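Local coordinates for protein prophenoloxidase b (Marsupenaeus japonicus, PDB 3WKY) that probably oxidises monophenols and o-diphenols at a dinuclear type 3 copper centre, as phenoloxidases of the hemocyanin family do in arthropod haemolymph, at residues A[47-52]-A[100-105]; A[424-429]-A[488-493]; A[258-263]-A[273-278]; A[324-329]-A[410-415]. All blocks are in the same frame, centred on the assembly; numbering follows the deposited sequence.

The four contacts show how a hemocyanin-type subunit is tied together at several levels. Along the chain they follow as 1, 3, 4 and 2, each closing before the next opens. Contact 1 belongs to the helical N-terminal part; contact 3 lies in the copper-containing domain, about 39 Å away between centres. Contact 4 joins a loop of that copper domain to the linker between helix 391-409 and helix 416-419. Contact 2, inside the Ig-like domain, pairs two neighbouring strands of a three-stranded antiparallel sheet, about 28 Å from contact 4 between centres. Contacts 1 and 2 lie on opposite sides of the chain's centre, 60 Å apart between centres, and no two contacts touch. Contacts 3 and 4 also face other subunits of the hexamer.

Contact 1 (A[47-52]-A[100-105]); sequences TVLDPE and AIMVKD
T47 meets residues 102-105 with both its hydroxyl, which goes to M102, and its backbone N-H, which goes to D105. The hydroxyl donates to the backbone carbonyl of M102, OG1 to O 2.7 Å, approaching at 28° from the carbonyl plane. A chi1 of 55° sets OG1 between the backbone N and the carbonyl carbon, and there it also accepts from a water. That water donates to I101 O at 2.6 Å and accepts from the backbone N of D105, so a single molecule serves two main-chain groups, of I101 and D105. D105 in turn takes the N-H of T47 on the anti side of its carboxylate, N to OD2 3.0 Å, while its other oxygen, OD1, accepts from the backbone N of T22. An alanine in place of T47 would probably leave the M102 carbonyl without this donor and the water less firmly held. Farther along, the side chain of M102 is bent at chi3, and its SD receives a weak hydrogen bond from D50 N at 3.5 Å. M102 CG lies 3.4 Å from V48 O and 3.9 Å from L49 CD1. Around this junction T47 packs on L36 of strand 36-38 and gives its carbonyl to H106, I101 leans on T22 of helix 22-29, and M102 touches L53 of helix 51-54.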
loop_
_atom_site.group_PDB
_atom_site.type_symbol
_atom_site.label_atom_id
_atom_site.label_comp_id
_atom_site.label_asym_id
_atom_site.label_seq_id
_atom_site.Cartn_x
_atom_site.Cartn_y
_atom_site.Cartn_z
ATOM N N THR A 47 16.926 -25.615 -50.718
ATOM C CA THR A 47 17.150 -24.958 -52.003
ATOM C C THR A 47 18.388 -24.088 -51.943
ATOM O O THR A 47 18.731 -23.561 -50.886
ATOM C CB THR A 47 15.974 -24.052 -52.411
ATOM O OG1 THR A 47 15.721 -23.101 -51.370
ATOM C CG2 THR A 47 14.725 -24.871 -52.673
ATOM N N VAL A 48 19.066 -23.943 -53.076
ATOM C CA VAL A 48 20.154 -22.988 -53.171
ATOM C C VAL A 48 19.542 -21.605 -53.318
ATOM O O VAL A 48 18.659 -21.399 -54.152
ATOM C CB VAL A 48 21.063 -23.264 -54.387
ATOM C CG1 VAL A 48 22.194 -22.239 -54.449
ATOM C CG2 VAL A 48 21.625 -24.680 -54.317
ATOM N N LEU A 49 19.998 -20.661 -52.505
ATOM C CA LEU A 49 19.505 -19.296 -52.610
ATOM C C LEU A 49 20.432 -18.458 -53.490
ATOM O O LEU A 49 21.537 -18.109 -53.081
ATOM C CB LEU A 49 19.359 -18.660 -51.223
ATOM C CG LEU A 49 18.790 -17.238 -51.194
ATOM C CD1 LEU A 49 17.443 -17.203 -51.887
ATOM C CD2 LEU A 49 18.673 -16.715 -49.765
ATOM N N ASP A 50 19.973 -18.156 -54.703
ATOM C CA ASP A 50 20.716 -17.311 -55.637
ATOM C C ASP A 50 21.140 -16.008 -54.973
ATOM O O ASP A 50 20.305 -15.302 -54.406
ATOM C CB ASP A 50 19.853 -16.982 -56.858
ATOM C CG ASP A 50 19.760 -18.128 -57.845
ATOM O OD1 ASP A 50 20.143 -19.265 -57.492
ATOM O OD2 ASP A 50 19.294 -17.890 -58.980
ATOM N N PRO A 51 22.444 -15.684 -55.025
ATOM C CA PRO A 51 22.951 -14.413 -54.495
ATOM C C PRO A 51 22.205 -13.193 -55.045
ATOM O O PRO A 51 22.083 -12.189 -54.338
ATOM C CB PRO A 51 24.402 -14.395 -54.982
ATOM C CG PRO A 51 24.789 -15.835 -55.006
ATOM C CD PRO A 51 23.543 -16.602 -55.391
ATOM N N GLU A 52 21.725 -13.282 -56.283
ATOM C CA GLU A 52 20.987 -12.188 -56.909
ATOM C C GLU A 52 19.646 -11.963 -56.214
ATOM O O GLU A 52 19.199 -10.826 -56.060
ATOM C CB GLU A 52 20.754 -12.475 -58.392
ATOM C CG GLU A 52 22.020 -12.564 -59.233
ATOM C CD GLU A 52 21.727 -12.877 -60.691
ATOM O OE1 GLU A 52 20.927 -12.143 -61.311
ATOM O OE2 GLU A 52 22.290 -13.864 -61.215
ATOM N N ALA A 100 9.286 -17.574 -54.535
ATOM C CA ALA A 100 8.697 -18.191 -53.347
ATOM C C ALA A 100 9.340 -19.543 -53.038
ATOM O O ALA A 100 9.821 -19.768 -51.926
ATOM C CB ALA A 100 7.194 -18.351 -53.523
ATOM N N ILE A 101 9.332 -20.439 -54.024
ATOM C CA ILE A 101 9.917 -21.773 -53.879
ATOM C C ILE A 101 11.390 -21.719 -53.466
ATOM O O ILE A 101 11.830 -22.488 -52.611
ATOM C CB ILE A 101 9.777 -22.586 -55.186
ATOM C CG1 ILE A 101 8.314 -22.944 -55.442
ATOM C CG2 ILE A 101 10.618 -23.855 -55.129
ATOM C CD1 ILE A 101 7.715 -23.835 -54.375
ATOM N N MET A 102 12.147 -20.798 -54.057
ATOM C CA MET A 102 13.570 -20.680 -53.747
ATOM C C MET A 102 13.840 -20.165 -52.330
ATOM O O MET A 102 14.768 -20.627 -51.660
ATOM C CB MET A 102 14.280 -19.778 -54.766
ATOM C CG MET A 102 15.775 -19.620 -54.503
ATOM S SD MET A 102 16.688 -18.797 -55.832
ATOM C CE MET A 102 16.363 -19.934 -57.184
ATOM N N VAL A 103 13.029 -19.211 -51.877
ATOM C CA VAL A 103 13.297 -18.524 -50.613
ATOM C C VAL A 103 12.686 -19.237 -49.399
ATOM O O VAL A 103 13.091 -18.998 -48.260
ATOM C CB VAL A 103 12.822 -17.049 -50.667
ATOM C CG1 VAL A 103 11.326 -16.959 -50.424
ATOM C CG2 VAL A 103 13.571 -16.208 -49.661
ATOM N N LYS A 104 11.735 -20.129 -49.658
ATOM C CA LYS A 104 10.935 -20.751 -48.608
ATOM C C LYS A 104 11.747 -21.454 -47.517
ATOM O O LYS A 104 11.389 -21.379 -46.338
ATOM C CB LYS A 104 9.934 -21.728 -49.219
ATOM C CG LYS A 104 9.039 -22.408 -48.209
ATOM C CD LYS A 104 8.140 -23.420 -48.886
ATOM C CE LYS A 104 6.991 -23.822 -47.990
ATOM N NZ LYS A 104 7.330 -24.804 -46.930
ATOM N N ASP A 105 12.833 -22.127 -47.900
ATOM C CA ASP A 105 13.684 -22.823 -46.929
ATOM C C ASP A 105 14.512 -21.884 -46.054
ATOM O O ASP A 105 15.102 -22.316 -45.066
ATOM C CB ASP A 105 14.650 -23.779 -47.646
ATOM C CG ASP A 105 13.998 -25.084 -48.053
ATOM O OD1 ASP A 105 13.120 -25.579 -47.313
ATOM O OD2 ASP A 105 14.379 -25.625 -49.116
HETATM O O HOH W 1 13.042 -23.217 -50.427
#

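Contact 2 (A[424-429]-A[488-493]); sequences TVLNVT and TITVNN. With NAG (2-acetamido-2-deoxy-beta-D-glucopyranose), chain I.
V428 and I489 lie side by side and point the same way, with V428 CG1 3.7 Å from I489 CD1. The other branch of the isoleucine, CG2, reaches V425 CG1 at 4.0 Å, where the two side chains cross at a slant; I489 thus spans both valines. Its chi1 of -51° puts CG2 anti to the backbone N, toward V425, and a chi2 of -54° places CD1, the atom that meets V428. T429 and T488 pair through their backbones, each N-H bonded to the other's carbonyl, and the T488 hydroxyl, on the other face, is bonded to that of T546. The strands are antiparallel, but L426 and N427 both face T490, a classic beta bulge. T490 O accepts from both their N-H groups, 2.7 Å from L426 N and 3.2 Å from N427 N. At the bulge L426 CD1 comes to 3.8 Å from N492 CB. N427 sets its CB 3.7 Å from T490 CB and carries the N-linked sugar on ND2; its OD1 accepts from V428 N, and a water joins ND2 to the T490 hydroxyl. In the three-stranded sheet of the Ig-like domain, strand 485-493 is central, between 424-432 and 541-548. The shared face bearing V425, V428 and I489 packs on strand 588-598: V425 touches A596, V428 touches F592 and V594, and I489 touches V594. M656 of strand 655-664 also meets the two valines.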
loop_
_atom_site.group_PDB
_atom_site.type_symbol
_atom_site.label_atom_id
_atom_site.label_comp_id
_atom_site.label_asym_id
_atom_site.label_seq_id
_atom_site.Cartn_x
_atom_site.Cartn_y
_atom_site.Cartn_z
ATOM N N THR A 424 -37.181 10.644 -48.155
ATOM C CA THR A 424 -37.861 10.406 -46.884
ATOM C C THR A 424 -37.876 8.910 -46.594
ATOM O O THR A 424 -38.169 8.109 -47.478
ATOM C CB THR A 424 -39.335 10.912 -46.936
ATOM O OG1 THR A 424 -39.355 12.345 -46.966
ATOM C CG2 THR A 424 -40.112 10.438 -45.720
ATOM N N VAL A 425 -37.542 8.512 -45.370
ATOM C CA VAL A 425 -37.674 7.106 -45.008
ATOM C C VAL A 425 -39.036 6.874 -44.351
ATOM O O VAL A 425 -39.365 7.517 -43.347
ATOM C CB VAL A 425 -36.535 6.648 -44.066
ATOM C CG1 VAL A 425 -36.730 5.192 -43.666
ATOM C CG2 VAL A 425 -35.192 6.834 -44.749
ATOM N N LEU A 426 -39.826 5.958 -44.911
ATOM C CA LEU A 426 -41.207 5.779 -44.473
ATOM C C LEU A 426 -41.411 4.561 -43.589
ATOM O O LEU A 426 -42.272 4.562 -42.711
ATOM C CB LEU A 426 -42.146 5.676 -45.684
ATOM C CG LEU A 426 -42.270 6.936 -46.536
ATOM C CD1 LEU A 426 -43.141 6.670 -47.768
ATOM C CD2 LEU A 426 -42.851 8.058 -45.706
ATOM N N ASN A 427 -40.641 3.508 -43.837
ATOM C CA ASN A 427 -40.849 2.262 -43.115
ATOM C C ASN A 427 -39.625 1.364 -43.158
ATOM O O ASN A 427 -38.764 1.496 -44.035
ATOM C CB ASN A 427 -42.037 1.501 -43.701
ATOM C CG ASN A 427 -42.793 0.709 -42.656
ATOM O OD1 ASN A 427 -42.335 0.561 -41.519
ATOM N ND2 ASN A 427 -43.957 0.185 -43.041
ATOM N N VAL A 428 -39.556 0.444 -42.206
ATOM C CA VAL A 428 -38.454 -0.496 -42.124
ATOM C C VAL A 428 -39.036 -1.792 -41.600
ATOM O O VAL A 428 -39.823 -1.777 -40.651
ATOM C CB VAL A 428 -37.364 -0.035 -41.122
ATOM C CG1 VAL A 428 -36.215 -1.022 -41.116
ATOM C CG2 VAL A 428 -36.847 1.363 -41.445
ATOM N N THR A 429 -38.697 -2.910 -42.232
ATOM C CA THR A 429 -39.090 -4.218 -41.724
ATOM C C THR A 429 -37.946 -5.205 -41.914
ATOM O O THR A 429 -37.223 -5.137 -42.905
ATOM C CB THR A 429 -40.367 -4.755 -42.411
ATOM O OG1 THR A 429 -40.699 -6.038 -41.867
ATOM C CG2 THR A 429 -40.154 -4.897 -43.901
ATOM N N THR A 488 -36.355 -4.686 -45.547
ATOM C CA THR A 488 -36.874 -3.818 -46.598
ATOM C C THR A 488 -37.080 -2.409 -46.064
ATOM O O THR A 488 -37.691 -2.213 -45.005
ATOM C CB THR A 488 -38.185 -4.365 -47.185
ATOM O OG1 THR A 488 -37.932 -5.646 -47.774
ATOM C CG2 THR A 488 -38.732 -3.416 -48.265
ATOM N N ILE A 489 -36.543 -1.437 -46.795
ATOM C CA ILE A 489 -36.711 -0.044 -46.448
ATOM C C ILE A 489 -37.697 0.561 -47.444
ATOM O O ILE A 489 -37.506 0.446 -48.654
ATOM C CB ILE A 489 -35.388 0.732 -46.556
ATOM C CG1 ILE A 489 -34.267 0.017 -45.779
ATOM C CG2 ILE A 489 -35.569 2.167 -46.061
ATOM C CD1 ILE A 489 -34.605 -0.263 -44.318
ATOM N N THR A 490 -38.747 1.188 -46.929
ATOM C CA THR A 490 -39.690 1.910 -47.782
ATOM C C THR A 490 -39.307 3.383 -47.754
ATOM O O THR A 490 -39.221 3.984 -46.675
ATOM C CB THR A 490 -41.126 1.744 -47.271
ATOM O OG1 THR A 490 -41.453 0.345 -47.208
ATOM C CG2 THR A 490 -42.123 2.446 -48.207
ATOM N N VAL A 491 -39.059 3.966 -48.926
ATOM C CA VAL A 491 -38.692 5.376 -48.995
ATOM C C VAL A 491 -39.611 6.149 -49.944
ATOM O O VAL A 491 -40.333 5.554 -50.744
ATOM C CB VAL A 491 -37.240 5.577 -49.439
ATOM C CG1 VAL A 491 -36.287 4.777 -48.546
ATOM C CG2 VAL A 491 -37.056 5.175 -50.891
ATOM N N ASN A 492 -39.577 7.472 -49.842
ATOM C CA ASN A 492 -40.268 8.319 -50.806
ATOM C C ASN A 492 -39.340 9.360 -51.394
ATOM O O ASN A 492 -38.611 10.042 -50.667
ATOM C CB ASN A 492 -41.479 9.019 -50.186
ATOM C CG ASN A 492 -42.318 9.751 -51.230
ATOM O OD1 ASN A 492 -42.797 9.135 -52.182
ATOM N ND2 ASN A 492 -42.490 11.066 -51.062
ATOM N N ASN A 493 -39.359 9.472 -52.719
ATOM C CA ASN A 493 -38.686 10.557 -53.405
ATOM C C ASN A 493 -39.767 11.553 -53.793
ATOM O O ASN A 493 -40.545 11.293 -54.713
ATOM C CB ASN A 493 -37.973 10.029 -54.649
ATOM C CG ASN A 493 -37.350 11.128 -55.487
ATOM O OD1 ASN A 493 -37.425 12.312 -55.158
ATOM N ND2 ASN A 493 -36.713 10.731 -56.584
HETATM C C1 NAG I . -44.512 -0.629 -41.988
HETATM C C2 NAG I . -45.921 -0.057 -41.859
HETATM C C3 NAG I . -46.693 -0.799 -40.775
HETATM C C4 NAG I . -46.559 -2.314 -40.910
HETATM C C5 NAG I . -45.148 -2.775 -41.274
HETATM C C6 NAG I . -45.185 -4.257 -41.644
HETATM C C7 NAG I . -46.095 2.261 -42.538
HETATM C C8 NAG I . -46.081 3.710 -42.144
HETATM N N2 NAG I . -45.871 1.369 -41.577
HETATM O O3 NAG I . -48.058 -0.453 -40.870
HETATM O O4 NAG I . -46.910 -2.921 -39.685
HETATM O O5 NAG I . -44.603 -2.000 -42.326
HETATM O O6 NAG I . -44.928 -4.466 -43.016
HETATM O O7 NAG I . -46.300 1.932 -43.706
HETATM O O HOH W 2 -44.005 -0.205 -46.090
#

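Contact 3 (A[258-263]-A[273-278]); sequences GYFPHL and SRQDST. With EDO (1,2-ethanediol), chain K.
F260 lays its ring against residues 273-275, and the contacts can be followed outward from CB, which is 3.8 Å from S273 OG. Beyond it CG and CD2 face S273, whose CB lies over one face of the ring, 3.3 Å from CD2. On the other branch CE1 comes to 3.6 Å from R274 O, and at the tip CZ meets CA and CG of Q275, both at 4.1 Å. The Q275 amide plane is nearly parallel to the ring plane, 5° apart. An alanine in place of F260 would probably open a gap over S273 CB and beside R274 O and Q275. Y259 and R274 are joined by two backbone hydrogen bonds, and D276 OD1 accepts from G258 N through its anti lone pair at 2.7 Å. R274 continues to a salt bridge with D390, while D276 reaches K373 of a second subunit. The arrangement is a single antiparallel bridge between irregular loop segments of the copper domain, set at a subunit interface.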
loop_
_atom_site.group_PDB
_atom_site.type_symbol
_atom_site.label_atom_id
_atom_site.label_comp_id
_atom_site.label_asym_id
_atom_site.label_seq_id
_atom_site.Cartn_x
_atom_site.Cartn_y
_atom_site.Cartn_z
ATOM N N GLY A 258 -5.975 -12.666 -16.360
ATOM C CA GLY A 258 -4.932 -13.255 -17.171
ATOM C C GLY A 258 -5.561 -14.061 -18.298
ATOM O O GLY A 258 -6.785 -14.023 -18.505
ATOM N N TYR A 259 -4.729 -14.790 -19.031
ATOM C CA TYR A 259 -5.217 -15.616 -20.131
ATOM C C TYR A 259 -4.189 -16.700 -20.424
ATOM O O TYR A 259 -2.998 -16.428 -20.545
ATOM C CB TYR A 259 -5.509 -14.759 -21.375
ATOM C CG TYR A 259 -6.004 -15.590 -22.545
ATOM C CD1 TYR A 259 -7.175 -16.335 -22.444
ATOM C CD2 TYR A 259 -5.274 -15.659 -23.737
ATOM C CE1 TYR A 259 -7.621 -17.127 -23.496
ATOM C CE2 TYR A 259 -5.723 -16.439 -24.802
ATOM C CZ TYR A 259 -6.885 -17.177 -24.669
ATOM O OH TYR A 259 -7.330 -17.968 -25.714
ATOM N N PHE A 260 -4.664 -17.937 -20.488
ATOM C CA PHE A 260 -3.827 -19.075 -20.819
ATOM C C PHE A 260 -4.345 -19.637 -22.153
ATOM O O PHE A 260 -5.382 -20.297 -22.196
ATOM C CB PHE A 260 -3.922 -20.121 -19.706
ATOM C CG PHE A 260 -3.264 -19.690 -18.402
ATOM C CD1 PHE A 260 -3.821 -18.681 -17.610
ATOM C CD2 PHE A 260 -2.092 -20.300 -17.976
ATOM C CE1 PHE A 260 -3.197 -18.288 -16.412
ATOM C CE2 PHE A 260 -1.465 -19.917 -16.788
ATOM C CZ PHE A 260 -2.011 -18.920 -16.005
ATOM N N PRO A 261 -3.631 -19.357 -23.245
ATOM C CA PRO A 261 -4.161 -19.649 -24.589
ATOM C C PRO A 261 -4.291 -21.138 -24.942
ATOM O O PRO A 261 -5.126 -21.495 -25.787
ATOM C CB PRO A 261 -3.146 -18.962 -25.523
ATOM C CG PRO A 261 -1.874 -18.881 -24.713
ATOM C CD PRO A 261 -2.349 -18.627 -23.291
ATOM N N HIS A 262 -3.487 -21.986 -24.308
ATOM C CA HIS A 262 -3.439 -23.414 -24.647
ATOM C C HIS A 262 -3.147 -23.641 -26.135
ATOM O O HIS A 262 -3.824 -24.427 -26.795
ATOM C CB HIS A 262 -4.733 -24.118 -24.216
ATOM C CG HIS A 262 -4.932 -24.147 -22.729
ATOM N ND1 HIS A 262 -5.564 -23.134 -22.041
ATOM C CD2 HIS A 262 -4.559 -25.057 -21.798
ATOM C CE1 HIS A 262 -5.581 -23.425 -20.751
ATOM N NE2 HIS A 262 -4.985 -24.588 -20.579
ATOM N N LEU A 263 -2.141 -22.937 -26.648
ATOM C CA LEU A 263 -1.721 -23.049 -28.051
ATOM C C LEU A 263 -0.236 -23.360 -28.145
ATOM O O LEU A 263 0.559 -22.842 -27.357
ATOM C CB LEU A 263 -1.980 -21.742 -28.803
ATOM C CG LEU A 263 -3.434 -21.289 -28.967
ATOM C CD1 LEU A 263 -3.471 -19.941 -29.674
ATOM C CD2 LEU A 263 -4.263 -22.322 -29.734
ATOM N N SER A 273 1.705 -17.684 -21.385
ATOM C CA SER A 273 0.430 -17.311 -20.786
ATOM C C SER A 273 0.641 -16.065 -19.929
ATOM O O SER A 273 1.766 -15.578 -19.784
ATOM C CB SER A 273 -0.081 -18.451 -19.909
ATOM O OG SER A 273 -0.286 -19.638 -20.664
ATOM N N ARG A 274 -0.435 -15.563 -19.343
ATOM C CA ARG A 274 -0.329 -14.428 -18.443
ATOM C C ARG A 274 -1.208 -14.710 -17.243
ATOM O O ARG A 274 -2.408 -14.896 -17.391
ATOM C CB ARG A 274 -0.797 -13.131 -19.116
ATOM C CG ARG A 274 -0.596 -11.888 -18.218
ATOM C CD ARG A 274 -1.176 -10.613 -18.845
ATOM N NE ARG A 274 -2.633 -10.715 -18.991
ATOM C CZ ARG A 274 -3.278 -10.989 -20.126
ATOM N NH1 ARG A 274 -2.613 -11.176 -21.262
ATOM N NH2 ARG A 274 -4.606 -11.075 -20.121
ATOM N N GLN A 275 -0.602 -14.760 -16.058
ATOM C CA GLN A 275 -1.355 -15.004 -14.831
ATOM C C GLN A 275 -2.295 -13.851 -14.531
ATOM O O GLN A 275 -2.043 -12.707 -14.934
ATOM C CB GLN A 275 -0.389 -15.188 -13.651
ATOM C CG GLN A 275 0.446 -16.462 -13.784
ATOM C CD GLN A 275 1.621 -16.511 -12.830
ATOM O OE1 GLN A 275 2.564 -17.266 -13.057
ATOM N NE2 GLN A 275 1.575 -15.705 -11.761
ATOM N N ASP A 276 -3.367 -14.139 -13.799
ATOM C CA ASP A 276 -4.190 -13.063 -13.244
ATOM C C ASP A 276 -3.312 -12.074 -12.462
ATOM O O ASP A 276 -2.291 -12.462 -11.862
ATOM C CB ASP A 276 -5.257 -13.614 -12.291
ATOM C CG ASP A 276 -6.368 -14.383 -12.997
ATOM O OD1 ASP A 276 -6.638 -14.181 -14.204
ATOM O OD2 ASP A 276 -7.021 -15.191 -12.311
ATOM N N SER A 277 -3.718 -10.805 -12.467
ATOM C CA SER A 277 -3.041 -9.756 -11.695
ATOM C C SER A 277 -1.578 -9.577 -12.078
ATOM O O SER A 277 -0.708 -9.559 -11.209
ATOM C CB SER A 277 -3.153 -10.024 -10.186
ATOM O OG SER A 277 -4.515 -10.205 -9.830
ATOM N N THR A 278 -1.320 -9.430 -13.375
ATOM C CA THR A 278 0.027 -9.179 -13.876
ATOM C C THR A 278 0.169 -7.696 -14.226
ATOM O O THR A 278 -0.709 -7.118 -14.883
ATOM C CB THR A 278 0.298 -10.063 -15.117
ATOM O OG1 THR A 278 0.306 -11.442 -14.711
ATOM C CG2 THR A 278 1.645 -9.719 -15.761
HETATM C C1 EDO K . 0.244 -12.368 -8.685
HETATM O O1 EDO K . 0.073 -13.449 -7.756
HETATM C C2 EDO K . 0.722 -12.909 -10.031
HETATM O O2 EDO K . -0.296 -13.720 -10.647
HETATM O O HOH W 3 -1.646 -21.772 -21.969
#

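Contact 4 (A[324-329]-A[410-415]); sequences TDNPEV and TQPPYT
Q411 reaches across to D325 and makes the direct hydrogen bond of this contact: its OE1 accepts from D325 N at 2.9 Å, nearly straight at 167°, with the N-H standing above the amide carbonyl plane. The side chain is bent at chi2 (-54°), which turns CD back, and the amide's other end, NE2, donates to T410 OG1 close to the amide plane. Water extends the polar links. One molecule donates to Q411 OE1 at 2.7 Å and also bonds T324 OG1; a second donates to D325 OD2 and Y414 OH; a third takes the ND2 hydrogen of N326 and donates to P413 O. Van der Waals contact is slight: N326 ND2 and P412 CG meet tip to tip at 3.6 Å. Outside partners hold the same polar groups: D325 OD2 forms a salt bridge with K408, OD1 accepts from Y407, and N326 OD1 accepts from R638. Within the first segment T324 OG1 accepts from N326 N, at 3.0 Å, and so forms an ST turn. The whole is a water-rich junction between a loop of the copper domain and the linker between helix 391-409 and helix 416-419, where T415 stands at the N-cap of the latter.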
loop_
_atom_site.group_PDB
_atom_site.type_symbol
_atom_site.label_atom_id
_atom_site.label_comp_id
_atom_site.label_asym_id
_atom_site.label_seq_id
_atom_site.Cartn_x
_atom_site.Cartn_y
_atom_site.Cartn_z
ATOM N N THR A 324 -9.461 18.090 -38.079
ATOM C CA THR A 324 -10.888 18.359 -38.284
ATOM C C THR A 324 -11.539 17.246 -39.090
ATOM O O THR A 324 -10.920 16.708 -40.011
ATOM C CB THR A 324 -11.114 19.735 -38.987
ATOM O OG1 THR A 324 -12.518 19.977 -39.124
ATOM C CG2 THR A 324 -10.465 19.766 -40.375
ATOM N N ASP A 325 -12.774 16.884 -38.738
ATOM C CA ASP A 325 -13.525 15.932 -39.546
ATOM C C ASP A 325 -14.487 16.675 -40.484
ATOM O O ASP A 325 -15.354 16.057 -41.104
ATOM C CB ASP A 325 -14.288 14.920 -38.682
ATOM C CG ASP A 325 -13.381 13.816 -38.112
ATOM O OD1 ASP A 325 -12.142 13.913 -38.255
ATOM O OD2 ASP A 325 -13.916 12.854 -37.521
ATOM N N ASN A 326 -14.324 17.998 -40.551
ATOM C CA ASN A 326 -14.953 18.844 -41.582
ATOM C C ASN A 326 -13.830 19.422 -42.461
ATOM O O ASN A 326 -13.608 20.633 -42.460
ATOM C CB ASN A 326 -15.684 20.046 -40.953
ATOM C CG ASN A 326 -16.981 19.680 -40.220
ATOM O OD1 ASN A 326 -17.646 18.689 -40.518
ATOM N ND2 ASN A 326 -17.361 20.532 -39.267
ATOM N N PRO A 327 -13.086 18.572 -43.184
ATOM C CA PRO A 327 -11.883 19.118 -43.822
ATOM C C PRO A 327 -12.176 19.951 -45.076
ATOM O O PRO A 327 -13.240 19.816 -45.671
ATOM C CB PRO A 327 -11.116 17.863 -44.237
ATOM C CG PRO A 327 -12.182 16.846 -44.474
ATOM C CD PRO A 327 -13.274 17.140 -43.487
ATOM N N GLU A 328 -11.227 20.799 -45.453
ATOM C CA GLU A 328 -11.243 21.435 -46.766
ATOM C C GLU A 328 -10.957 20.368 -47.807
ATOM O O GLU A 328 -10.422 19.302 -47.487
ATOM C CB GLU A 328 -10.160 22.510 -46.845
ATOM C CG GLU A 328 -10.382 23.692 -45.918
ATOM C CD GLU A 328 -9.205 24.642 -45.909
ATOM O OE1 GLU A 328 -8.278 24.443 -46.715
ATOM O OE2 GLU A 328 -9.205 25.585 -45.092
ATOM N N VAL A 329 -11.312 20.643 -49.057
ATOM C CA VAL A 329 -10.899 19.770 -50.146
ATOM C C VAL A 329 -9.377 19.668 -50.138
ATOM O O VAL A 329 -8.680 20.686 -50.033
ATOM C CB VAL A 329 -11.411 20.289 -51.512
ATOM C CG1 VAL A 329 -10.789 19.500 -52.663
ATOM C CG2 VAL A 329 -12.931 20.202 -51.556
ATOM N N THR A 410 -14.448 16.300 -29.741
ATOM C CA THR A 410 -13.981 17.668 -29.980
ATOM C C THR A 410 -14.608 18.269 -31.239
ATOM O O THR A 410 -14.476 19.463 -31.489
ATOM C CB THR A 410 -12.456 17.769 -30.135
ATOM O OG1 THR A 410 -12.035 17.022 -31.285
ATOM C CG2 THR A 410 -11.737 17.246 -28.876
ATOM N N GLN A 411 -15.266 17.437 -32.032
ATOM C CA GLN A 411 -15.819 17.907 -33.305
ATOM C C GLN A 411 -17.195 18.515 -33.119
ATOM O O GLN A 411 -17.981 18.058 -32.277
ATOM C CB GLN A 411 -15.847 16.759 -34.318
ATOM C CG GLN A 411 -14.433 16.223 -34.590
ATOM C CD GLN A 411 -13.491 17.326 -35.018
ATOM O OE1 GLN A 411 -13.633 17.870 -36.113
ATOM N NE2 GLN A 411 -12.531 17.683 -34.149
ATOM N N PRO A 412 -17.493 19.565 -33.898
ATOM C CA PRO A 412 -18.828 20.170 -33.780
ATOM C C PRO A 412 -19.891 19.215 -34.292
ATOM O O PRO A 412 -19.612 18.423 -35.197
ATOM C CB PRO A 412 -18.747 21.406 -34.694
ATOM C CG PRO A 412 -17.698 21.082 -35.700
ATOM C CD PRO A 412 -16.665 20.204 -34.937
ATOM N N PRO A 413 -21.101 19.272 -33.719
ATOM C CA PRO A 413 -22.191 18.423 -34.213
ATOM C C PRO A 413 -22.419 18.688 -35.697
ATOM O O PRO A 413 -22.150 19.803 -36.154
ATOM C CB PRO A 413 -23.407 18.922 -33.427
ATOM C CG PRO A 413 -22.824 19.517 -32.161
ATOM C CD PRO A 413 -21.506 20.109 -32.569
ATOM N N TYR A 414 -22.866 17.674 -36.431
ATOM C CA TYR A 414 -23.251 17.861 -37.826
ATOM C C TYR A 414 -24.325 18.942 -37.919
ATOM O O TYR A 414 -25.253 18.975 -37.107
ATOM C CB TYR A 414 -23.761 16.548 -38.427
ATOM C CG TYR A 414 -22.667 15.511 -38.581
ATOM C CD1 TYR A 414 -21.665 15.670 -39.532
ATOM C CD2 TYR A 414 -22.645 14.370 -37.788
ATOM C CE1 TYR A 414 -20.662 14.715 -39.679
ATOM C CE2 TYR A 414 -21.631 13.414 -37.919
ATOM C CZ TYR A 414 -20.655 13.594 -38.864
ATOM O OH TYR A 414 -19.663 12.646 -38.993
ATOM N N THR A 415 -24.179 19.840 -38.892
ATOM C CA THR A 415 -25.166 20.917 -39.107
ATOM C C THR A 415 -26.431 20.358 -39.753
ATOM O O THR A 415 -26.422 19.232 -40.257
ATOM C CB THR A 415 -24.593 22.016 -40.017
ATOM O OG1 THR A 415 -24.375 21.483 -41.330
ATOM C CG2 THR A 415 -23.279 22.554 -39.442
HETATM O O HOH W 4 -13.438 20.512 -36.522
HETATM O O HOH W 5 -16.770 13.162 -37.732
HETATM O O HOH W 6 -20.305 20.287 -38.308
#